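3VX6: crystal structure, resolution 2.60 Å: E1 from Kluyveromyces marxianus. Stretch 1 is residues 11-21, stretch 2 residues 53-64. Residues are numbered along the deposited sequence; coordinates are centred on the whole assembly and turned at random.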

# COMPACT_ATOMS: atom_id res chain seq x y z
N PHE A 11 -7.37 -10.65 3.59
CA PHE A 11 -7.00 -9.27 3.40
C PHE A 11 -7.74 -8.68 2.21
O PHE A 11 -7.83 -9.29 1.15
CB PHE A 11 -5.50 -9.18 3.18
CG PHE A 11 -4.71 -9.90 4.23
CD1 PHE A 11 -4.23 -9.23 5.35
CD2 PHE A 11 -4.45 -11.26 4.11
CE1 PHE A 11 -3.50 -9.90 6.34
CE2 PHE A 11 -3.73 -11.94 5.08
CZ PHE A 11 -3.26 -11.26 6.20
N ALA A 12 -8.29 -7.48 2.39
CA ALA A 12 -9.01 -6.82 1.31
C ALA A 12 -8.00 -6.23 0.35
O ALA A 12 -6.87 -5.92 0.74
CB ALA A 12 -9.89 -5.71 1.87
N PRO A 13 -8.37 -6.09 -0.92
CA PRO A 13 -7.40 -5.50 -1.84
C PRO A 13 -7.04 -4.21 -1.13
O PRO A 13 -7.93 -3.52 -0.64
CB PRO A 13 -8.21 -5.28 -3.11
CG PRO A 13 -9.62 -5.11 -2.59
CD PRO A 13 -9.70 -6.19 -1.55
N SER A 14 -5.75 -3.90 -1.04
CA SER A 14 -5.28 -2.71 -0.33
C SER A 14 -5.76 -1.34 -0.81
O SER A 14 -5.56 -0.34 -0.12
CB SER A 14 -3.75 -2.72 -0.27
OG SER A 14 -3.25 -3.81 0.48
N PHE A 15 -6.41 -1.29 -1.97
CA PHE A 15 -6.86 -0.01 -2.52
C PHE A 15 -7.71 -0.26 -3.76
O PHE A 15 -7.71 -1.36 -4.33
CB PHE A 15 -5.66 0.80 -2.99
CG PHE A 15 -5.00 0.20 -4.21
CD1 PHE A 15 -4.38 -1.05 -4.14
CD2 PHE A 15 -5.11 0.81 -5.46
CE1 PHE A 15 -3.88 -1.68 -5.28
CE2 PHE A 15 -4.62 0.18 -6.61
CZ PHE A 15 -4.01 -1.06 -6.52
N GLN A 16 -8.41 0.79 -4.17
CA GLN A 16 -9.21 0.78 -5.38
C GLN A 16 -8.73 2.04 -6.10
O GLN A 16 -8.79 3.14 -5.55
CB GLN A 16 -10.71 0.89 -5.09
CG GLN A 16 -11.54 1.05 -6.35
CD GLN A 16 -13.02 0.75 -6.13
OE1 GLN A 16 -13.85 1.01 -7.00
NE2 GLN A 16 -13.35 0.19 -4.97
N SER A 17 -8.21 1.87 -7.30
CA SER A 17 -7.70 3.02 -8.03
C SER A 17 -8.82 3.90 -8.55
O SER A 17 -9.95 3.46 -8.82
CB SER A 17 -6.81 2.58 -9.19
OG SER A 17 -7.54 1.96 -10.23
N PHE A 18 -8.50 5.18 -8.66
CA PHE A 18 -9.43 6.16 -9.17
C PHE A 18 -8.59 7.11 -9.95
O PHE A 18 -8.06 8.08 -9.41
CB PHE A 18 -10.14 6.89 -8.05
CG PHE A 18 -11.39 6.22 -7.63
CD1 PHE A 18 -12.53 6.29 -8.43
CD2 PHE A 18 -11.43 5.45 -6.48
CE1 PHE A 18 -13.68 5.60 -8.10
CE2 PHE A 18 -12.57 4.76 -6.13
CZ PHE A 18 -13.70 4.83 -6.95
N VAL A 19 -8.42 6.79 -11.23
CA VAL A 19 -7.61 7.63 -12.08
C VAL A 19 -8.51 8.54 -12.92
O VAL A 19 -9.08 8.12 -13.93
CB VAL A 19 -6.67 6.79 -12.96
CG1 VAL A 19 -5.90 5.81 -12.10
CG2 VAL A 19 -7.46 6.04 -14.01
N ASP A 20 -8.64 9.77 -12.46
CA ASP A 20 -9.43 10.75 -13.18
C ASP A 20 -8.70 10.93 -14.51
O ASP A 20 -7.47 10.79 -14.57
CB ASP A 20 -9.44 12.09 -12.42
CG ASP A 20 -10.36 13.11 -13.07
OD1 ASP A 20 -10.13 13.46 -14.25
OD2 ASP A 20 -11.30 13.58 -12.39
N SER A 21 -9.45 11.21 -15.57
CA SER A 21 -8.83 11.40 -16.88
C SER A 21 -7.72 12.44 -16.74
O SER A 21 -6.76 12.42 -17.51
CB SER A 21 -9.87 11.87 -17.91
OG SER A 21 -10.31 13.19 -17.64
N PHE A 53 -13.53 6.62 2.39
CA PHE A 53 -13.01 5.56 1.53
C PHE A 53 -13.97 5.32 0.37
O PHE A 53 -15.03 5.95 0.30
CB PHE A 53 -12.82 4.24 2.30
CG PHE A 53 -11.50 4.14 3.02
CD1 PHE A 53 -11.07 2.92 3.54
CD2 PHE A 53 -10.67 5.25 3.16
CE1 PHE A 53 -9.84 2.82 4.18
CE2 PHE A 53 -9.44 5.15 3.81
CZ PHE A 53 -9.03 3.93 4.32
N THR A 54 -13.58 4.43 -0.53
CA THR A 54 -14.40 4.08 -1.68
C THR A 54 -14.55 2.58 -1.66
O THR A 54 -13.55 1.85 -1.68
CB THR A 54 -13.74 4.45 -3.02
OG1 THR A 54 -14.55 3.96 -4.09
CG2 THR A 54 -12.35 3.81 -3.12
N SER A 55 -15.80 2.11 -1.64
CA SER A 55 -16.04 0.68 -1.58
C SER A 55 -15.21 0.04 -0.46
O SER A 55 -14.64 -1.04 -0.63
CB SER A 55 -15.72 0.01 -2.93
OG SER A 55 -16.69 0.35 -3.91
N ASN A 56 -15.13 0.73 0.67
CA ASN A 56 -14.44 0.22 1.85
C ASN A 56 -12.93 0.08 1.83
O ASN A 56 -12.33 -0.28 2.85
CB ASN A 56 -15.03 -1.13 2.25
CG ASN A 56 -16.48 -1.02 2.62
OD1 ASN A 56 -16.84 -0.28 3.54
ND2 ASN A 56 -17.34 -1.74 1.89
N VAL A 57 -12.29 0.32 0.69
CA VAL A 57 -10.85 0.22 0.66
C VAL A 57 -10.30 1.61 0.40
O VAL A 57 -10.98 2.46 -0.17
CB VAL A 57 -10.33 -0.76 -0.43
CG1 VAL A 57 -10.74 -2.17 -0.08
CG2 VAL A 57 -10.85 -0.37 -1.80
N LEU A 58 -9.06 1.83 0.84
CA LEU A 58 -8.43 3.11 0.64
C LEU A 58 -8.63 3.44 -0.81
O LEU A 58 -8.56 2.57 -1.67
CB LEU A 58 -6.94 3.04 0.94
CG LEU A 58 -6.18 4.30 0.57
CD1 LEU A 58 -6.58 5.42 1.52
CD2 LEU A 58 -4.69 4.05 0.64
N ALA A 59 -8.90 4.71 -1.09
CA ALA A 59 -9.08 5.11 -2.46
C ALA A 59 -7.82 5.80 -2.87
O ALA A 59 -7.43 6.81 -2.27
CB ALA A 59 -10.25 6.07 -2.59
N ILE A 60 -7.16 5.23 -3.86
CA ILE A 60 -5.96 5.84 -4.39
C ILE A 60 -6.56 6.71 -5.50
O ILE A 60 -6.91 6.20 -6.57
CB ILE A 60 -4.97 4.80 -5.01
CG1 ILE A 60 -4.30 3.98 -3.90
CG2 ILE A 60 -3.93 5.51 -5.89
CD1 ILE A 60 -3.43 4.79 -2.97
N SER A 61 -6.73 7.99 -5.22
CA SER A 61 -7.28 8.89 -6.22
C SER A 61 -6.16 9.63 -6.92
O SER A 61 -5.53 10.54 -6.36
CB SER A 61 -8.28 9.86 -5.61
OG SER A 61 -9.56 9.26 -5.56
N LEU A 62 -5.91 9.21 -8.14
CA LEU A 62 -4.87 9.79 -8.96
C LEU A 62 -5.50 10.78 -9.91
O LEU A 62 -6.18 10.40 -10.85
CB LEU A 62 -4.15 8.68 -9.73
CG LEU A 62 -3.47 7.62 -8.87
CD1 LEU A 62 -2.80 6.59 -9.76
CD2 LEU A 62 -2.46 8.28 -7.98
N ARG A 63 -5.27 12.05 -9.64
CA ARG A 63 -5.79 13.11 -10.48
C ARG A 63 -4.54 13.65 -11.13
O ARG A 63 -3.51 12.98 -11.13
CB ARG A 63 -6.44 14.20 -9.62
CG ARG A 63 -7.18 13.68 -8.40
CD ARG A 63 -7.61 14.80 -7.46
NE ARG A 63 -8.06 14.29 -6.16
CZ ARG A 63 -9.07 13.43 -5.98
NH1 ARG A 63 -9.75 12.96 -7.02
NH2 ARG A 63 -9.41 13.05 -4.75
N ASP A 64 -4.61 14.86 -11.66
CA ASP A 64 -3.44 15.45 -12.28
C ASP A 64 -2.42 15.86 -11.22
O ASP A 64 -1.23 15.95 -11.51
CB ASP A 64 -3.85 16.65 -13.14
CG ASP A 64 -5.00 17.45 -12.54
OD1 ASP A 64 -5.54 18.32 -13.26
OD2 ASP A 64 -5.36 17.22 -11.37

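Five backbone hydrogen bonds hold the two stretches together. Leu62 N donates to Phe18 O at 2.7 Å, and Phe18 N donates to Ile60 O at 2.8 Å. Asp20 N reaches Leu62 O at 3.0 Å. Gln16 N to Leu58 O and Ile60 N to Gln16 O are each 3.1 Å. This is the ladder of a parallel sheet. Gln16 and Phe18 each use both N and O across the gap, so each bonds to two residues that flank its partner in register. Gln16 pairs with Ala59, Ser17 with Ile60, Phe18 with Ser61 and Val19 with Leu62. The strand axes run in the same direction, 17° apart, and approach to 4.6 Å.

CA-H...O contacts supplement the ladder. Leu58 O, already an acceptor for Gln16 N, also lies 3.2 Å from Phe15 CA. Leu62 O likewise lies 3.4 Å from Val19 CA. Phe18 O and Leu62 O come within 3.3 Å, but both are acceptors and do not bond.

Asp20 closes the ladder and sits at the N-cap position, right before a helix. Its backbone N bonds to Leu62, while its side chain caps a backbone N just past the stretch.

Side chains alternate between the two faces of the sheet. Gln16, Phe18, Ala59 and Ser61 share one face. The Phe18 ring reaches Ala59 and Thr54: CD2 lies 4.1 Å from Ala59 CB, and CE2 lies 3.0 Å from Thr54 OG1. The hydroxyl oxygen sits at the ring edge, near its plane, where the ring hydrogens carry a slight positive charge. Gln16 extends with chi1 and chi2 both t. Its CB packs 3.5 Å from Val57 CG2, and its NE2 comes 3.1 Å from Ser55 CB. The latter is a contact with carbon, not a hydrogen bond.

Ser17, Val19, Ile60 and Leu62 lie on the other face. Val19 CG1 meets Leu62 CD1 at 4.0 Å, an apolar pairing between neighbours in register. Ser17 OG is hydrogen-bonded elsewhere in the structure. Phe15 CB packs against Ile60 CG1 at 3.6 Å.

Val57 anchors the packing before the ladder. Its CG1 lies 4.1 Å from Ala12 CB and 4.0 Å from Pro13 CG. It ends a type I' turn that starts at Thr54. Two backbone bonds close that turn: Val57 N to Thr54 O at 3.1 Å and Thr54 N to Val57 O at 3.3 Å. The CA-to-CB bonds of Thr54 and Val57 both point toward the first stretch. The contact buries 675 Å², summed over both sides.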